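Long-range contacts in particle-associated lyase (Acinetobacter bacteriophage AP22, PDB 4Y9V), which probably cleaves the capsular polysaccharide of Acinetobacter baumannii as a trimeric phage tailspike lyase, and is seen here with a capsular saccharide bound: residues G423-G428 / G460-F465; Y362-I367 / L388-Y393. One frame throughout, in Å; residues are numbered along the deposited sequence.

Contact 1: G423-G428 / G460-F465; sequences GGCING and GVSCDF
Ile426 lies against Val461 and Phe465, and it has the most surface buried by this contact. Its CD1 meets Val461 CG2 at 3.7 Å. Its CG2 branch, anti to the backbone N, reaches Phe465 CZ at 3.6 Å. The isoleucine thus bridges two residues of 460-465 that sit before and after its bridge partner, Cys463. Val461 turns CB to the Gly423 carbonyl group and CG2 to the Gly423 and Gly424 oxygens. The Phe465 ring carries Cys463 SG on one face, toward the rim, and meets the backbone at Asn427 C and Gly428 N with its edge. Trp471 of strand 470-476 touches Ile426, Val461 and Cys463 from the same chain.

Strands 424-427 and 461-463 run parallel, their axes 12° apart. Ile426 N donates to Ser462 O at 2.8 Å, and Asp464 N donates to Ile426 O at 3.1 Å, nearly along the C=O axis. Where the parallel pattern would next use Asp464 O, the syn lone pair of Asp464 OD1 takes Gly428 N at 2.9 Å instead. On the face of Cys425 and Ser462 a water donates to Ile426 O and links it to Ser462 OG. A second water donates to Asn427 OD1 and Asp464 OD2.

Parallel pairing of this kind, with buried side chains such as Ile426 and Val461 packed from coil to coil, is characteristic of a pectin lyase-like right-handed beta-helix.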
loop_
_atom_site.group_PDB
_atom_site.type_symbol
_atom_site.label_atom_id
_atom_site.label_comp_id
_atom_site.label_asym_id
_atom_site.label_seq_id
_atom_site.Cartn_x
_atom_site.Cartn_y
_atom_site.Cartn_z
ATOM N N GLY A 423 -2.754 -10.863 -7.840
ATOM C CA GLY A 423 -4.006 -10.598 -7.209
ATOM C C GLY A 423 -4.900 -9.648 -8.010
ATOM O O GLY A 423 -4.561 -9.164 -9.061
ATOM N N GLY A 424 -6.072 -9.398 -7.434
ATOM C CA GLY A 424 -7.042 -8.473 -7.947
ATOM C C GLY A 424 -8.296 -9.176 -8.454
ATOM O O GLY A 424 -8.529 -10.367 -8.210
ATOM N N CYS A 425 -9.129 -8.382 -9.138
ATOM C CA CYS A 425 -10.469 -8.776 -9.536
ATOM C C CYS A 425 -10.724 -8.279 -10.964
ATOM O O CYS A 425 -10.729 -7.073 -11.199
ATOM C CB CYS A 425 -11.469 -8.173 -8.563
ATOM S SG CYS A 425 -13.166 -8.588 -8.979
ATOM N N ILE A 426 -10.942 -9.212 -11.887
ATOM C CA ILE A 426 -11.163 -8.895 -13.271
ATOM C C ILE A 426 -12.658 -9.118 -13.558
ATOM O O ILE A 426 -13.141 -10.245 -13.475
ATOM C CB ILE A 426 -10.294 -9.771 -14.206
ATOM C CG1 ILE A 426 -8.802 -9.673 -13.859
ATOM C CG2 ILE A 426 -10.572 -9.397 -15.656
ATOM C CD1 ILE A 426 -7.963 -10.761 -14.460
ATOM N N ASN A 427 -13.363 -8.033 -13.872
ATOM C CA ASN A 427 -14.789 -8.048 -14.087
ATOM C C ASN A 427 -15.130 -7.919 -15.557
ATOM O O ASN A 427 -14.541 -7.092 -16.266
ATOM C CB ASN A 427 -15.457 -6.848 -13.394
ATOM C CG ASN A 427 -15.335 -6.902 -11.925
ATOM O OD1 ASN A 427 -16.025 -7.676 -11.268
ATOM N ND2 ASN A 427 -14.526 -6.084 -11.349
ATOM N N GLY A 428 -16.111 -8.691 -16.018
ATOM C CA GLY A 428 -16.707 -8.502 -17.305
ATOM C C GLY A 428 -17.258 -9.773 -17.884
ATOM O O GLY A 428 -17.343 -10.796 -17.212
ATOM N N GLY A 460 -4.096 -15.285 -6.537
ATOM C CA GLY A 460 -5.525 -15.490 -6.380
ATOM C C GLY A 460 -6.365 -14.477 -7.117
ATOM O O GLY A 460 -7.507 -14.220 -6.724
ATOM N N VAL A 461 -5.836 -13.917 -8.192
ATOM C CA VAL A 461 -6.605 -13.034 -9.047
ATOM C C VAL A 461 -7.831 -13.777 -9.568
ATOM O O VAL A 461 -7.727 -14.926 -10.033
ATOM C CB VAL A 461 -5.741 -12.475 -10.185
ATOM C CG1 VAL A 461 -5.061 -13.551 -11.038
ATOM C CG2 VAL A 461 -6.564 -11.524 -11.073
ATOM N N SER A 462 -8.979 -13.121 -9.505
ATOM C CA SER A 462 -10.234 -13.699 -9.940
ATOM C C SER A 462 -10.679 -13.064 -11.251
ATOM O O SER A 462 -10.322 -11.934 -11.601
ATOM C CB SER A 462 -11.324 -13.519 -8.904
ATOM O OG SER A 462 -11.657 -12.131 -8.737
ATOM N N CYS A 463 -11.492 -13.807 -11.999
ATOM C CA CYS A 463 -12.030 -13.348 -13.260
ATOM C C CYS A 463 -13.415 -13.932 -13.404
ATOM O O CYS A 463 -13.577 -15.162 -13.340
ATOM C CB CYS A 463 -11.127 -13.862 -14.409
ATOM S SG CYS A 463 -11.783 -13.585 -16.067
ATOM N N ASP A 464 -14.422 -13.068 -13.613
ATOM C CA ASP A 464 -15.824 -13.511 -13.730
ATOM C C ASP A 464 -16.309 -13.590 -15.175
ATOM O O ASP A 464 -17.502 -13.650 -15.424
ATOM C CB ASP A 464 -16.795 -12.749 -12.874
ATOM C CG ASP A 464 -17.095 -11.370 -13.383
ATOM O OD1 ASP A 464 -16.314 -10.885 -14.207
ATOM O OD2 ASP A 464 -18.156 -10.842 -12.994
ATOM N N PHE A 465 -15.378 -13.664 -16.126
ATOM C CA PHE A 465 -15.777 -13.784 -17.535
ATOM C C PHE A 465 -16.557 -15.058 -17.768
ATOM O O PHE A 465 -16.231 -16.132 -17.247
ATOM C CB PHE A 465 -14.555 -13.806 -18.426
ATOM C CG PHE A 465 -13.719 -12.521 -18.510
ATOM C CD1 PHE A 465 -14.055 -11.368 -17.818
ATOM C CD2 PHE A 465 -12.621 -12.527 -19.316
ATOM C CE1 PHE A 465 -13.255 -10.234 -17.959
ATOM C CE2 PHE A 465 -11.820 -11.393 -19.466
ATOM C CZ PHE A 465 -12.156 -10.247 -18.779
HETATM O O HOH W 1 -13.562 -11.540 -10.738
HETATM O O HOH W 2 -18.522 -8.260 -12.663
HETATM O O HOH W 3 -19.634 -11.130 -15.640
#

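Contact 2: Y362-I367 / L388-Y393; sequences YSNCDI and LTNNTY
Asn391 is the centre of the tight part of this contact, where its amide reaches across to Tyr362 and Cys365. OD1 accepts Cys365 N at 2.8 Å, in the carbonyl plane and on a lone pair. ND2 donates to Tyr362 O at 3.0 Å from above that carbonyl's plane. Thr389 N reaches the same oxygen in plane, so two donors grip it. ND2 also donates to Tyr393 OH at 3.1 Å, in the amide plane. Three bonds therefore fix the rotation of the amide. Apolar groups pack near it: Ile367 CD1 is 4.1 Å from both Asn391 CG and Tyr393 CE2, and Leu388 CD2 is 3.9 Å from Tyr362 CB.

Before the corner at Asn390, Asn364 N donates to Thr389 O. After it, Thr392 N donates to Cys365 O and Ile367 N to Thr392 O.

The face of Ser363, Thr389, Asp366 and Thr392 is looser, and all of these but Ser363 are partly exposed. Tyr362, Leu388, Ile367 and Tyr393, on the other face, are buried. Asp366 OD2 lies 3.6 Å from Thr392 CB, the two side chains side by side. Asn364 OD1 touches Asn390 CB at 3.5 Å. Asp366 OD1 makes a salt bridge to Arg342 of the second subunit, and Asn390 OD1 bonds to Lys387 of that subunit. Asn364 ND2 and Ser363 OG bond to Asp346, Thr389 OG1 to Glu361.

The pair sits between strands 343-346 and 349-351 on one side and 417-422 and 424-427 on the other. Leu388 and Tyr393 touch Leu421, while the Tyr362 ring meets Tyr345 and, edge-to-face, Phe355.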
loop_
_atom_site.group_PDB
_atom_site.type_symbol
_atom_site.label_atom_id
_atom_site.label_comp_id
_atom_site.label_asym_id
_atom_site.label_seq_id
_atom_site.Cartn_x
_atom_site.Cartn_y
_atom_site.Cartn_z
ATOM N N TYR A 362 0.971 -0.325 -11.312
ATOM C CA TYR A 362 -0.371 0.101 -10.896
ATOM C C TYR A 362 -0.801 -0.872 -9.798
ATOM O O TYR A 362 -0.808 -2.093 -10.047
ATOM C CB TYR A 362 -1.420 0.087 -12.017
ATOM C CG TYR A 362 -1.215 1.161 -13.068
ATOM C CD1 TYR A 362 -0.296 1.013 -14.096
ATOM C CD2 TYR A 362 -1.939 2.336 -13.010
ATOM C CE1 TYR A 362 -0.117 2.002 -15.041
ATOM C CE2 TYR A 362 -1.772 3.336 -13.961
ATOM C CZ TYR A 362 -0.833 3.177 -14.978
ATOM O OH TYR A 362 -0.708 4.193 -15.873
ATOM N N SER A 363 -1.127 -0.363 -8.621
ATOM C CA SER A 363 -1.535 -1.211 -7.500
ATOM C C SER A 363 -2.809 -0.662 -6.880
ATOM O O SER A 363 -2.977 0.545 -6.740
ATOM C CB SER A 363 -0.431 -1.310 -6.450
ATOM O OG SER A 363 0.015 -0.034 -6.021
ATOM N N ASN A 364 -3.695 -1.579 -6.486
ATOM C CA ASN A 364 -4.904 -1.188 -5.764
ATOM C C ASN A 364 -5.730 -0.152 -6.547
ATOM O O ASN A 364 -6.427 0.654 -5.907
ATOM C CB ASN A 364 -4.572 -0.666 -4.360
ATOM C CG ASN A 364 -3.798 -1.708 -3.583
ATOM O OD1 ASN A 364 -4.267 -2.813 -3.391
ATOM N ND2 ASN A 364 -2.581 -1.318 -3.186
ATOM N N CYS A 365 -5.666 -0.195 -7.850
ATOM C CA CYS A 365 -6.362 0.775 -8.688
ATOM C C CYS A 365 -7.658 0.194 -9.262
ATOM O O CYS A 365 -7.748 -1.009 -9.491
ATOM C CB CYS A 365 -5.500 1.212 -9.885
ATOM S SG CYS A 365 -4.070 2.259 -9.445
ATOM N N ASP A 366 -8.586 1.092 -9.552
ATOM C CA ASP A 366 -9.780 0.808 -10.332
ATOM C C ASP A 366 -9.471 1.243 -11.761
ATOM O O ASP A 366 -9.251 2.438 -11.987
ATOM C CB ASP A 366 -10.994 1.594 -9.817
ATOM C CG ASP A 366 -11.610 1.046 -8.557
ATOM O OD1 ASP A 366 -12.531 1.701 -8.050
ATOM O OD2 ASP A 366 -11.189 -0.056 -8.152
ATOM N N ILE A 367 -9.424 0.283 -12.683
ATOM C CA ILE A 367 -9.007 0.555 -14.053
ATOM C C ILE A 367 -10.135 0.142 -14.992
ATOM O O ILE A 367 -10.479 -1.030 -15.102
ATOM C CB ILE A 367 -7.702 -0.167 -14.436
ATOM C CG1 ILE A 367 -6.582 0.123 -13.415
ATOM C CG2 ILE A 367 -7.299 0.241 -15.852
ATOM C CD1 ILE A 367 -5.321 -0.639 -13.643
ATOM N N LEU A 388 1.263 -5.278 -11.679
ATOM C CA LEU A 388 -0.164 -4.997 -11.586
ATOM C C LEU A 388 -0.679 -5.718 -10.337
ATOM O O LEU A 388 -0.983 -6.903 -10.383
ATOM C CB LEU A 388 -0.872 -5.473 -12.834
ATOM C CG LEU A 388 -0.549 -4.683 -14.104
ATOM C CD1 LEU A 388 -1.115 -5.367 -15.315
ATOM C CD2 LEU A 388 -1.075 -3.244 -13.997
ATOM N N THR A 389 -0.742 -4.988 -9.219
ATOM C CA THR A 389 -0.875 -5.602 -7.920
ATOM C C THR A 389 -2.245 -5.274 -7.338
ATOM O O THR A 389 -2.521 -4.121 -6.974
ATOM C CB THR A 389 0.241 -5.141 -6.993
ATOM O OG1 THR A 389 1.470 -5.263 -7.693
ATOM C CG2 THR A 389 0.262 -5.965 -5.714
ATOM N N ASN A 390 -3.125 -6.272 -7.237
ATOM C CA ASN A 390 -4.389 -6.089 -6.528
ATOM C C ASN A 390 -5.268 -5.004 -7.132
ATOM O O ASN A 390 -5.987 -4.308 -6.393
ATOM C CB ASN A 390 -4.178 -5.917 -5.044
ATOM C CG ASN A 390 -5.197 -6.689 -4.263
ATOM O OD1 ASN A 390 -6.204 -7.147 -4.786
ATOM N ND2 ASN A 390 -4.956 -6.802 -2.983
ATOM N N ASN A 391 -5.283 -4.873 -8.462
ATOM C CA ASN A 391 -6.198 -3.934 -9.104
ATOM C C ASN A 391 -7.572 -4.580 -9.320
ATOM O O ASN A 391 -7.701 -5.801 -9.357
ATOM C CB ASN A 391 -5.640 -3.475 -10.455
ATOM C CG ASN A 391 -4.302 -2.794 -10.313
ATOM O OD1 ASN A 391 -4.109 -1.879 -9.501
ATOM N ND2 ASN A 391 -3.333 -3.241 -11.121
ATOM N N THR A 392 -8.557 -3.704 -9.535
ATOM C CA THR A 392 -9.889 -4.101 -9.980
ATOM C C THR A 392 -10.058 -3.560 -11.406
ATOM O O THR A 392 -9.865 -2.371 -11.636
ATOM C CB THR A 392 -10.966 -3.570 -9.051
ATOM O OG1 THR A 392 -10.717 -4.100 -7.745
ATOM C CG2 THR A 392 -12.329 -4.013 -9.509
ATOM N N TYR A 393 -10.401 -4.450 -12.317
ATOM C CA TYR A 393 -10.519 -4.119 -13.735
ATOM C C TYR A 393 -11.977 -4.227 -14.130
ATOM O O TYR A 393 -12.640 -5.222 -13.805
ATOM C CB TYR A 393 -9.691 -5.094 -14.599
ATOM C CG TYR A 393 -8.253 -5.251 -14.151
ATOM C CD1 TYR A 393 -7.922 -6.140 -13.139
ATOM C CD2 TYR A 393 -7.212 -4.521 -14.748
ATOM C CE1 TYR A 393 -6.613 -6.319 -12.712
ATOM C CE2 TYR A 393 -5.905 -4.681 -14.325
ATOM C CZ TYR A 393 -5.606 -5.581 -13.308
ATOM O OH TYR A 393 -4.293 -5.675 -12.875
#

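How the contacts relate
From the N terminus the chain first reaches 362-367, leaves for 20 residues that include strand 376-378, and returns at 388-393. There contact 2 closes its loop. The chain then passes through strands 405-409 and 417-422 to 423-428, and contact 1 closes after a further 31 residues, at 460-465. The two loops follow in series and neither nest nor cross. Tyr393 N and Cys425 O, and Asn427 N and Tyr393 O, are probably hydrogen-bonded. Strands 366-368, 391-394, 424-427 and 461-463 thus lie side by side on one face. Contact 2 also joins strands 360-363 and 384-389 across the corner. Both contacts touch the second subunit.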